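Local coordinates for protein peptidoglycan glycosyltransferase (Burkholderia ambifaria, PDB 5UY7) that belongs to the penicillin-binding protein family and is built round a domain of the beta-lactamase-like fold, at residues Phe299-Ala304 against Gly328-Ala333; Gly319-Ser324 against Glu439-Pro444; Thr346-Gly351 against Thr423-Pro428; Val496-Pro501 against Gly513-Ala518. All coordinates share one frame; numbering follows the deposited sequence.

Interaction 1: Phe299-Ala304 against Gly328-Ala333; sequences FVLDGA and GATKIA
K331 lays its CE methylene over one face of the F299 ring in a CH-pi contact. CE stands 3.9 Å from the centroid of the ring of F299 and 23° off its normal, displaced toward the rim, and the closest atom pair is K331 CE to F299 CE1 at 3.6 Å. Extended beyond CG, the lysine chain crosses the ring face with CE and carries NZ on past it to the backbone O of E293. The aliphatic part of the chain thus meets the aromatic, while the ammonium is satisfied by a partner outside the contact.

A second, thinner contact joins T330 CG2 to L301 CD2 at 4.0 Å, the two side chains lying askew. With chi1 at -65°, T330 puts CG2 anti to its backbone N, where it meets L301, whereas OG1 turns back to bond O of N326 within the helix. The strand side is one arm of a beta hairpin, 298-301 with 304-307, whose two-residue loop (D302-G303) is a type I' turn: L301 N to A304 O and A304 N to L301 O both measure 2.9 Å. Its arm approaches helix 326-333 with the short axes 10.6 Å apart and inclined at 37°. L301 also packs on A378 of helix 374-381, and D302 OD1 makes a salt bridge from the turn to R374.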
loop_
_atom_site.group_PDB
_atom_site.type_symbol
_atom_site.label_atom_id
_atom_site.label_comp_id
_atom_site.label_asym_id
_atom_site.label_seq_id
_atom_site.Cartn_x
_atom_site.Cartn_y
_atom_site.Cartn_z
ATOM N N PHE A 299 -19.081 -15.313 3.810
ATOM C CA PHE A 299 -19.434 -15.475 2.408
ATOM C C PHE A 299 -18.853 -16.794 1.914
ATOM O O PHE A 299 -17.858 -17.288 2.451
ATOM C CB PHE A 299 -18.912 -14.286 1.582
ATOM C CG PHE A 299 -19.386 -14.262 0.154
ATOM C CD1 PHE A 299 -20.736 -14.236 -0.153
ATOM C CD2 PHE A 299 -18.468 -14.194 -0.884
ATOM C CE1 PHE A 299 -21.163 -14.187 -1.471
ATOM C CE2 PHE A 299 -18.887 -14.142 -2.203
ATOM C CZ PHE A 299 -20.236 -14.139 -2.496
ATOM N N VAL A 300 -19.497 -17.377 0.905
ATOM C CA VAL A 300 -19.017 -18.606 0.285
ATOM C C VAL A 300 -18.933 -18.382 -1.216
ATOM O O VAL A 300 -19.897 -17.921 -1.835
ATOM C CB VAL A 300 -19.923 -19.813 0.602
ATOM C CG1 VAL A 300 -19.400 -21.046 -0.104
ATOM C CG2 VAL A 300 -19.977 -20.048 2.097
ATOM N N LEU A 301 -17.777 -18.693 -1.793
ATOM C CA LEU A 301 -17.543 -18.543 -3.225
ATOM C C LEU A 301 -16.974 -19.852 -3.739
ATOM O O LEU A 301 -15.875 -20.251 -3.339
ATOM C CB LEU A 301 -16.589 -17.384 -3.514
ATOM C CG LEU A 301 -16.285 -17.176 -4.998
ATOM C CD1 LEU A 301 -17.569 -16.896 -5.755
ATOM C CD2 LEU A 301 -15.311 -16.036 -5.179
ATOM N N ASP A 302 -17.725 -20.521 -4.615
ATOM C CA ASP A 302 -17.325 -21.817 -5.159
ATOM C C ASP A 302 -16.916 -22.780 -4.047
ATOM O O ASP A 302 -15.899 -23.470 -4.132
ATOM C CB ASP A 302 -16.208 -21.654 -6.188
ATOM C CG ASP A 302 -16.659 -20.882 -7.408
ATOM O OD1 ASP A 302 -17.879 -20.872 -7.680
ATOM O OD2 ASP A 302 -15.803 -20.284 -8.092
ATOM N N GLY A 303 -17.716 -22.814 -2.983
ATOM C CA GLY A 303 -17.467 -23.692 -1.863
ATOM C C GLY A 303 -16.435 -23.212 -0.866
ATOM O O GLY A 303 -16.271 -23.851 0.181
ATOM N N ALA A 304 -15.735 -22.113 -1.145
ATOM C CA ALA A 304 -14.703 -21.698 -0.206
ATOM C C ALA A 304 -15.181 -20.525 0.639
ATOM O O ALA A 304 -15.908 -19.656 0.143
ATOM C CB ALA A 304 -13.423 -21.301 -0.942
ATOM N N GLY A 328 -16.291 -7.569 0.689
ATOM C CA GLY A 328 -16.537 -6.449 -0.207
ATOM C C GLY A 328 -15.534 -6.391 -1.342
ATOM O O GLY A 328 -15.894 -6.119 -2.493
ATOM N N ALA A 329 -14.255 -6.632 -1.032
ATOM C CA ALA A 329 -13.246 -6.674 -2.086
ATOM C C ALA A 329 -13.558 -7.773 -3.092
ATOM O O ALA A 329 -13.435 -7.570 -4.307
ATOM C CB ALA A 329 -11.858 -6.886 -1.468
ATOM N N THR A 330 -13.974 -8.944 -2.598
ATOM C CA THR A 330 -14.302 -10.063 -3.474
ATOM C C THR A 330 -15.461 -9.717 -4.395
ATOM O O THR A 330 -15.400 -9.967 -5.602
ATOM C CB THR A 330 -14.644 -11.295 -2.637
ATOM O OG1 THR A 330 -13.480 -11.716 -1.917
ATOM C CG2 THR A 330 -15.146 -12.443 -3.533
ATOM N N LYS A 331 -16.535 -9.151 -3.841
ATOM C CA LYS A 331 -17.706 -8.895 -4.674
ATOM C C LYS A 331 -17.407 -7.834 -5.722
ATOM O O LYS A 331 -17.888 -7.923 -6.860
ATOM C CB LYS A 331 -18.903 -8.502 -3.804
ATOM C CG LYS A 331 -19.412 -9.676 -2.956
ATOM C CD LYS A 331 -20.744 -9.365 -2.321
ATOM C CE LYS A 331 -21.255 -10.552 -1.532
ATOM N NZ LYS A 331 -22.675 -10.344 -1.168
ATOM N N ILE A 332 -16.596 -6.836 -5.364
ATOM C CA ILE A 332 -16.157 -5.849 -6.342
ATOM C C ILE A 332 -15.273 -6.507 -7.397
ATOM O O ILE A 332 -15.423 -6.259 -8.599
ATOM C CB ILE A 332 -15.447 -4.693 -5.616
ATOM C CG1 ILE A 332 -16.466 -3.902 -4.792
ATOM C CG2 ILE A 332 -14.731 -3.799 -6.599
ATOM C CD1 ILE A 332 -15.799 -2.867 -3.846
ATOM N N ALA A 333 -14.365 -7.390 -6.970
ATOM C CA ALA A 333 -13.513 -8.088 -7.928
ATOM C C ALA A 333 -14.325 -8.915 -8.913
ATOM O O ALA A 333 -13.923 -9.064 -10.073
ATOM C CB ALA A 333 -12.523 -8.993 -7.191
#

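Interaction 2: Gly319-Ser324 against Glu439-Pro444; sequences GVIQKS and ETVVAP
Q322 and T440 meet almost at right angles, with T440 OG1 set against the aliphatic start of the glutamine: Q322 CB lies 3.3 Å from T440 OG1. Beside them, I321 CG2 touches V441 CG2 at 3.9 Å, the one methyl contact between the segments. Backbones are close here, the CA atoms of Q322 and V441 being 4.8 Å apart.

The polar link is a water. It accepts a hydrogen bond from Q322 NE2 (2.9 Å) and donates one to T440 O (2.7 Å) and one to P444 O (2.8 Å), so a single solvent molecule ties the amide to the carbonyls at the frayed end of helix 428-442. An extended chain, chi1 -180° and chi2 -163°, carries the amide of Q322 out to that water.

Further out, T440 OG1 is bonded to O of M437, one turn back, and V441 is joined to S448 by backbone bonding. On the other side, helix 317-323 ends in a Schellman motif at S324, whose phi is +57°. There OG bonds K461 NZ and, weakly, S270 OG, while O receives K273 NZ. This grouping of S270, K273, S324 and K461 is consistent with the SxxK, SxN and K(T/S)G motifs that line the active site of penicillin-binding proteins.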
loop_
_atom_site.group_PDB
_atom_site.type_symbol
_atom_site.label_atom_id
_atom_site.label_comp_id
_atom_site.label_asym_id
_atom_site.label_seq_id
_atom_site.Cartn_x
_atom_site.Cartn_y
_atom_site.Cartn_z
ATOM N N GLY A 319 -16.865 2.382 1.936
ATOM C CA GLY A 319 -16.908 1.639 3.188
ATOM C C GLY A 319 -16.161 0.322 3.127
ATOM O O GLY A 319 -15.633 -0.145 4.141
ATOM N N VAL A 320 -16.098 -0.294 1.945
ATOM C CA VAL A 320 -15.332 -1.529 1.793
ATOM C C VAL A 320 -13.857 -1.281 2.085
ATOM O O VAL A 320 -13.193 -2.105 2.722
ATOM C CB VAL A 320 -15.553 -2.134 0.391
ATOM C CG1 VAL A 320 -14.520 -3.213 0.090
ATOM C CG2 VAL A 320 -16.959 -2.703 0.291
ATOM N N ILE A 321 -13.332 -0.128 1.658
ATOM C CA ILE A 321 -11.960 0.238 1.996
ATOM C C ILE A 321 -11.852 0.605 3.470
ATOM O O ILE A 321 -10.950 0.140 4.174
ATOM C CB ILE A 321 -11.472 1.385 1.088
ATOM C CG1 ILE A 321 -11.355 0.895 -0.356
ATOM C CG2 ILE A 321 -10.137 1.928 1.585
ATOM C CD1 ILE A 321 -10.382 -0.280 -0.524
ATOM N N GLN A 322 -12.782 1.436 3.960
ATOM C CA GLN A 322 -12.770 1.859 5.361
ATOM C C GLN A 322 -12.719 0.674 6.325
ATOM O O GLN A 322 -11.965 0.692 7.308
ATOM C CB GLN A 322 -14.012 2.712 5.636
ATOM C CG GLN A 322 -14.133 3.237 7.053
ATOM C CD GLN A 322 -15.542 3.699 7.336
ATOM O OE1 GLN A 322 -16.503 3.058 6.905
ATOM N NE2 GLN A 322 -15.679 4.824 8.029
ATOM N N LYS A 323 -13.527 -0.355 6.073
ATOM C CA LYS A 323 -13.655 -1.495 6.976
ATOM C C LYS A 323 -12.724 -2.648 6.620
ATOM O O LYS A 323 -12.696 -3.654 7.347
ATOM C CB LYS A 323 -15.109 -1.985 6.976
ATOM C CG LYS A 323 -16.122 -0.921 7.423
ATOM C CD LYS A 323 -15.873 -0.469 8.859
ATOM C CE LYS A 323 -16.968 0.486 9.319
ATOM N NZ LYS A 323 -16.736 0.955 10.709
ATOM N N SER A 324 -11.969 -2.524 5.528
ATOM C CA SER A 324 -11.025 -3.552 5.090
ATOM C C SER A 324 -11.731 -4.889 4.878
ATOM O O SER A 324 -11.240 -5.944 5.274
ATOM C CB SER A 324 -9.869 -3.701 6.084
ATOM O OG SER A 324 -8.766 -4.350 5.467
ATOM N N GLU A 439 -8.073 8.016 3.407
ATOM C CA GLU A 439 -8.139 8.814 4.632
ATOM C C GLU A 439 -9.071 8.188 5.658
ATOM O O GLU A 439 -8.838 8.318 6.869
ATOM C CB GLU A 439 -8.619 10.236 4.337
ATOM C CG GLU A 439 -7.670 11.082 3.549
ATOM C CD GLU A 439 -8.104 12.549 3.522
ATOM O OE1 GLU A 439 -8.187 13.173 4.600
ATOM O OE2 GLU A 439 -8.401 13.042 2.419
ATOM N N THR A 440 -10.159 7.540 5.206
ATOM C CA THR A 440 -11.106 6.984 6.171
ATOM C C THR A 440 -10.511 5.815 6.941
ATOM O O THR A 440 -11.016 5.477 8.018
ATOM C CB THR A 440 -12.418 6.544 5.496
ATOM O OG1 THR A 440 -12.216 5.349 4.720
ATOM C CG2 THR A 440 -12.983 7.667 4.610
ATOM N N VAL A 441 -9.434 5.218 6.426
ATOM C CA VAL A 441 -8.813 4.062 7.070
ATOM C C VAL A 441 -8.255 4.435 8.438
ATOM O O VAL A 441 -8.285 3.630 9.376
ATOM C CB VAL A 441 -7.711 3.488 6.159
ATOM C CG1 VAL A 441 -6.917 2.415 6.894
ATOM C CG2 VAL A 441 -8.306 2.941 4.861
ATOM N N VAL A 442 -7.723 5.653 8.574
ATOM C CA VAL A 442 -7.057 6.061 9.807
ATOM C C VAL A 442 -7.936 6.949 10.682
ATOM O O VAL A 442 -7.540 7.271 11.815
ATOM C CB VAL A 442 -5.718 6.774 9.511
ATOM C CG1 VAL A 442 -4.839 5.892 8.642
ATOM C CG2 VAL A 442 -5.968 8.136 8.867
ATOM N N ALA A 443 -9.114 7.365 10.188
ATOM C CA ALA A 443 -10.088 8.147 10.931
ATOM C C ALA A 443 -10.973 7.233 11.766
ATOM O O ALA A 443 -11.021 6.021 11.535
ATOM C CB ALA A 443 -10.941 8.960 9.958
ATOM N N PRO A 444 -11.692 7.774 12.755
ATOM C CA PRO A 444 -12.663 6.947 13.479
ATOM C C PRO A 444 -13.600 6.251 12.504
ATOM O O PRO A 444 -14.056 6.845 11.524
ATOM C CB PRO A 444 -13.405 7.961 14.356
ATOM C CG PRO A 444 -12.407 9.056 14.572
ATOM C CD PRO A 444 -11.618 9.145 13.298
HETATM O O HOH W 1 -13.450 6.390 8.877
#

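Interaction 3: Thr346-Gly351 against Thr423-Pro428; sequences TSIGLG and TQVFTP
S347 and V425 are brought together by their first torsions: chi1 of 75° holds S347 OG between its own backbone N and carbonyl carbon, and chi1 of 174° swings V425 CG1 anti to the backbone N. The result is S347 OG against V425 CG1 at 3.5 Å. The same methyl meets I348 CG2, also at 3.5 Å, with the two branched side chains crossing near a right angle, so V425 CG1 is shared by a polar and an apolar neighbour. It also stands over the centre of the F426 ring, 3.4 Å above the plane, which backs V425 within its own segment.

Directional bonding across the contact runs through a water that donates to S347 OG (2.9 Å) and to V425 O (2.8 Å). S347 OG thus has two bonds, one with M344 O in its own helix and one from the water that also bonds V425 O. The 423-428 bend is steadied by Q424 NE2 bonding F426 O at 2.8 Å, with an N-H...O angle of 164°.

Helix 338-347 stops here in a Schellman motif with G349 as its C-prime residue. I348 rests on F275 of helix 273-282 and A396 of helix 390-401, V425 on A399, and F426 on F275, while strand 423-424 pairs with 405-406 and T427 occupies the N-cap position of helix 428-442.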
loop_
_atom_site.group_PDB
_atom_site.type_symbol
_atom_site.label_atom_id
_atom_site.label_comp_id
_atom_site.label_asym_id
_atom_site.label_seq_id
_atom_site.Cartn_x
_atom_site.Cartn_y
_atom_site.Cartn_z
ATOM N N THR A 346 -0.035 -5.797 -13.580
ATOM C CA THR A 346 1.178 -5.609 -14.360
ATOM C C THR A 346 1.487 -4.131 -14.544
ATOM O O THR A 346 2.661 -3.732 -14.553
ATOM C CB THR A 346 1.028 -6.319 -15.700
ATOM O OG1 THR A 346 0.944 -7.727 -15.460
ATOM C CG2 THR A 346 2.221 -6.045 -16.605
ATOM N N SER A 347 0.450 -3.300 -14.676
ATOM C CA SER A 347 0.693 -1.876 -14.870
ATOM C C SER A 347 1.308 -1.235 -13.629
ATOM O O SER A 347 2.099 -0.295 -13.765
ATOM C CB SER A 347 -0.595 -1.154 -15.283
ATOM O OG SER A 347 -1.476 -0.991 -14.189
ATOM N N ILE A 348 1.008 -1.747 -12.429
ATOM C CA ILE A 348 1.617 -1.201 -11.215
ATOM C C ILE A 348 2.912 -1.947 -10.899
ATOM O O ILE A 348 3.470 -1.811 -9.803
ATOM C CB ILE A 348 0.653 -1.226 -10.011
ATOM C CG1 ILE A 348 0.125 -2.636 -9.733
ATOM C CG2 ILE A 348 -0.503 -0.252 -10.231
ATOM C CD1 ILE A 348 -0.582 -2.790 -8.379
ATOM N N GLY A 349 3.408 -2.724 -11.858
ATOM C CA GLY A 349 4.744 -3.282 -11.765
ATOM C C GLY A 349 4.874 -4.591 -11.015
ATOM O O GLY A 349 6.007 -5.012 -10.737
ATOM N N LEU A 350 3.772 -5.253 -10.679
ATOM C CA LEU A 350 3.881 -6.515 -9.960
ATOM C C LEU A 350 4.320 -7.626 -10.908
ATOM O O LEU A 350 4.055 -7.583 -12.112
ATOM C CB LEU A 350 2.552 -6.879 -9.299
ATOM C CG LEU A 350 1.980 -5.806 -8.375
ATOM C CD1 LEU A 350 0.839 -6.383 -7.564
ATOM C CD2 LEU A 350 3.073 -5.269 -7.459
ATOM N N GLY A 351 5.006 -8.625 -10.352
ATOM C CA GLY A 351 5.526 -9.728 -11.143
ATOM C C GLY A 351 6.742 -9.387 -11.975
ATOM O O GLY A 351 7.190 -10.227 -12.769
ATOM N N THR A 423 3.762 5.901 -15.884
ATOM C CA THR A 423 2.820 4.967 -16.489
ATOM C C THR A 423 1.431 5.307 -15.973
ATOM O O THR A 423 1.197 5.284 -14.763
ATOM C CB THR A 423 3.185 3.519 -16.141
ATOM O OG1 THR A 423 4.455 3.204 -16.715
ATOM C CG2 THR A 423 2.132 2.556 -16.670
ATOM N N GLN A 424 0.513 5.616 -16.881
ATOM C CA GLN A 424 -0.842 5.928 -16.445
ATOM C C GLN A 424 -1.553 4.633 -16.077
ATOM O O GLN A 424 -1.840 3.803 -16.947
ATOM C CB GLN A 424 -1.611 6.670 -17.530
ATOM C CG GLN A 424 -2.813 7.417 -16.964
ATOM C CD GLN A 424 -2.389 8.654 -16.188
ATOM O OE1 GLN A 424 -1.427 9.332 -16.565
ATOM N NE2 GLN A 424 -3.109 8.961 -15.106
ATOM N N VAL A 425 -1.830 4.463 -14.791
ATOM C CA VAL A 425 -2.461 3.259 -14.258
ATOM C C VAL A 425 -3.961 3.445 -14.096
ATOM O O VAL A 425 -4.748 2.576 -14.474
ATOM C CB VAL A 425 -1.805 2.874 -12.918
ATOM C CG1 VAL A 425 -2.556 1.711 -12.288
ATOM C CG2 VAL A 425 -0.353 2.507 -13.159
ATOM N N PHE A 426 -4.370 4.585 -13.541
ATOM C CA PHE A 426 -5.768 4.951 -13.356
ATOM C C PHE A 426 -5.950 6.392 -13.820
ATOM O O PHE A 426 -4.977 7.125 -14.011
ATOM C CB PHE A 426 -6.191 4.818 -11.877
ATOM C CG PHE A 426 -5.881 3.475 -11.271
ATOM C CD1 PHE A 426 -6.471 2.326 -11.768
ATOM C CD2 PHE A 426 -5.024 3.364 -10.190
ATOM C CE1 PHE A 426 -6.186 1.082 -11.212
ATOM C CE2 PHE A 426 -4.733 2.121 -9.624
ATOM C CZ PHE A 426 -5.313 0.979 -10.138
ATOM N N THR A 427 -7.202 6.816 -14.009
ATOM C CA THR A 427 -7.443 8.222 -14.287
ATOM C C THR A 427 -7.257 9.044 -13.017
ATOM O O THR A 427 -7.300 8.510 -11.905
ATOM C CB THR A 427 -8.856 8.450 -14.820
ATOM O OG1 THR A 427 -9.802 8.045 -13.821
ATOM C CG2 THR A 427 -9.091 7.670 -16.105
ATOM N N PRO A 428 -7.023 10.351 -13.156
ATOM C CA PRO A 428 -6.932 11.199 -11.956
ATOM C C PRO A 428 -8.183 11.146 -11.101
ATOM O O PRO A 428 -8.093 11.207 -9.870
ATOM C CB PRO A 428 -6.706 12.602 -12.542
ATOM C CG PRO A 428 -6.061 12.357 -13.874
ATOM C CD PRO A 428 -6.635 11.069 -14.390
HETATM O O HOH W 2 -4.279 -0.220 -14.653
#

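Interaction 4: Val496-Pro501 against Gly513-Ala518; sequences VSVDEP and GPVFSA
V496 sets its two methyls against the helix where V515 joins F516, one for each side chain. CG1 of V496 faces CG1 of V515 at 3.9 Å, the side chains meeting at a slant, while CG2 of V496 sits 4.1 Å from CB of F516, in a crossing close to perpendicular. V496 CG2 is also 3.9 Å from the backbone N of F516, which places the methyl right against the main chain and fits the 6.1 Å separation of the CA atoms of V496 and F516. A chi1 of -61° turns CG1 of V496 anti to the carbonyl carbon and sets CG2 between that carbon and the backbone N, giving each methyl a different residue to meet.

V515 answers with both of its own methyls: CG1 goes to V496 and CG2 to V498 CG2, a looser 4.4 Å. V496 and V498 can both contribute because they lie two apart on one strand and point to the same side; S497 between them points the other way and bonds S480 and R478 through OG. Of the F516 side chain, CB is what meets V496. The ring leads away from the strand segment to meet the F481 ring, with planes at about 45°.

The short axes of strand 496-499 and helix 513-518 approach to 8.2 Å and run roughly antiparallel, at 144°. This is helix 509-526 covering the five-stranded antiparallel sheet, in the manner of the beta-lactamase-like fold, with A214 of helix 201-217 also touching V515. Every touching side chain is buried and hydrocarbon, so between these segments the contact rests on dispersion and shape fit; the branching of the valines probably helps set how strand and helix sit together.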
loop_
_atom_site.group_PDB
_atom_site.type_symbol
_atom_site.label_atom_id
_atom_site.label_comp_id
_atom_site.label_asym_id
_atom_site.label_seq_id
_atom_site.Cartn_x
_atom_site.Cartn_y
_atom_site.Cartn_z
ATOM N N VAL A 496 6.336 0.764 5.189
ATOM C CA VAL A 496 7.037 0.172 6.322
ATOM C C VAL A 496 6.667 -1.300 6.440
ATOM O O VAL A 496 5.570 -1.730 6.062
ATOM C CB VAL A 496 6.732 0.907 7.649
ATOM C CG1 VAL A 496 7.170 2.367 7.575
ATOM C CG2 VAL A 496 5.250 0.803 8.001
ATOM N N SER A 497 7.598 -2.079 6.974
ATOM C CA SER A 497 7.310 -3.479 7.261
ATOM C C SER A 497 8.110 -3.908 8.478
ATOM O O SER A 497 9.301 -3.595 8.589
ATOM C CB SER A 497 7.639 -4.364 6.062
ATOM O OG SER A 497 7.052 -5.637 6.223
ATOM N N VAL A 498 7.447 -4.608 9.396
ATOM C CA VAL A 498 8.080 -5.138 10.599
ATOM C C VAL A 498 7.904 -6.646 10.545
ATOM O O VAL A 498 6.770 -7.147 10.568
ATOM C CB VAL A 498 7.476 -4.549 11.883
ATOM C CG1 VAL A 498 8.109 -5.174 13.111
ATOM C CG2 VAL A 498 7.667 -3.032 11.911
ATOM N N ASP A 499 9.017 -7.373 10.465
ATOM C CA ASP A 499 8.992 -8.809 10.226
ATOM C C ASP A 499 9.087 -9.539 11.555
ATOM O O ASP A 499 10.042 -9.336 12.314
ATOM C CB ASP A 499 10.132 -9.230 9.300
ATOM C CG ASP A 499 9.966 -10.642 8.770
ATOM O OD1 ASP A 499 8.833 -11.164 8.800
ATOM O OD2 ASP A 499 10.976 -11.237 8.335
ATOM N N GLU A 500 8.096 -10.383 11.828
ATOM C CA GLU A 500 8.052 -11.223 13.018
ATOM C C GLU A 500 8.192 -10.444 14.332
ATOM O O GLU A 500 9.102 -10.716 15.128
ATOM C CB GLU A 500 9.094 -12.328 12.927
ATOM C CG GLU A 500 8.920 -13.187 11.681
ATOM C CD GLU A 500 9.784 -14.430 11.692
ATOM O OE1 GLU A 500 10.314 -14.784 12.766
ATOM O OE2 GLU A 500 9.931 -15.051 10.621
ATOM N N PRO A 501 7.287 -9.508 14.608
ATOM C CA PRO A 501 7.256 -8.895 15.936
ATOM C C PRO A 501 6.824 -9.908 16.979
ATOM O O PRO A 501 6.064 -10.839 16.697
ATOM C CB PRO A 501 6.216 -7.783 15.787
ATOM C CG PRO A 501 5.275 -8.320 14.767
ATOM C CD PRO A 501 6.123 -9.101 13.799
ATOM N N GLY A 513 1.420 0.497 11.764
ATOM C CA GLY A 513 0.804 1.802 11.667
ATOM C C GLY A 513 1.574 2.912 12.358
ATOM O O GLY A 513 1.823 3.975 11.780
ATOM N N PRO A 514 1.958 2.700 13.618
ATOM C CA PRO A 514 2.706 3.753 14.320
ATOM C C PRO A 514 4.049 4.064 13.693
ATOM O O PRO A 514 4.529 5.194 13.830
ATOM C CB PRO A 514 2.863 3.184 15.735
ATOM C CG PRO A 514 1.672 2.282 15.882
ATOM C CD PRO A 514 1.528 1.637 14.546
ATOM N N VAL A 515 4.679 3.092 13.024
ATOM C CA VAL A 515 5.931 3.371 12.327
ATOM C C VAL A 515 5.673 4.258 11.118
ATOM O O VAL A 515 6.396 5.228 10.866
ATOM C CB VAL A 515 6.629 2.064 11.914
ATOM C CG1 VAL A 515 8.031 2.385 11.380
ATOM C CG2 VAL A 515 6.688 1.098 13.075
ATOM N N PHE A 516 4.657 3.911 10.320
ATOM C CA PHE A 516 4.242 4.795 9.237
ATOM C C PHE A 516 3.963 6.198 9.766
ATOM O O PHE A 516 4.431 7.202 9.207
ATOM C CB PHE A 516 2.994 4.242 8.533
ATOM C CG PHE A 516 2.283 5.274 7.689
ATOM C CD1 PHE A 516 2.666 5.491 6.369
ATOM C CD2 PHE A 516 1.259 6.057 8.227
ATOM C CE1 PHE A 516 2.041 6.446 5.595
ATOM C CE2 PHE A 516 0.628 7.032 7.451
ATOM C CZ PHE A 516 1.015 7.216 6.136
ATOM N N SER A 517 3.187 6.280 10.848
ATOM C CA SER A 517 2.775 7.578 11.368
ATOM C C SER A 517 3.978 8.410 11.784
ATOM O O SER A 517 4.067 9.601 11.467
ATOM C CB SER A 517 1.836 7.393 12.556
ATOM O OG SER A 517 1.606 8.637 13.198
ATOM N N ALA A 518 4.911 7.794 12.509
ATOM C CA ALA A 518 6.086 8.516 12.979
ATOM C C ALA A 518 6.931 9.001 11.809
ATOM O O ALA A 518 7.350 10.162 11.769
ATOM C CB ALA A 518 6.905 7.620 13.912
#

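Overall arrangement
Interaction 4 is the fully buried contact, purely apolar between the five-stranded sheet and helix 509-526; the other three are partly buried. Interactions 1 and 2 hold consecutive helices, 326-333 and 317-323, and touch directly, V320 CG1 lying 3.6 Å from A329 N. Interactions 2 and 3 share the chain running from strand 423-424 into helix 428-442, and each spans its segments with one bridging water. Interaction 1, whose centre lies about 22 Å from the centre of the chain, uses an aromatic face and a lysine methylene instead. Interactions 2 and 4 come within about 6 Å at their nearest atoms, whereas 3 and 4 lie on opposite sides of the chain's centre.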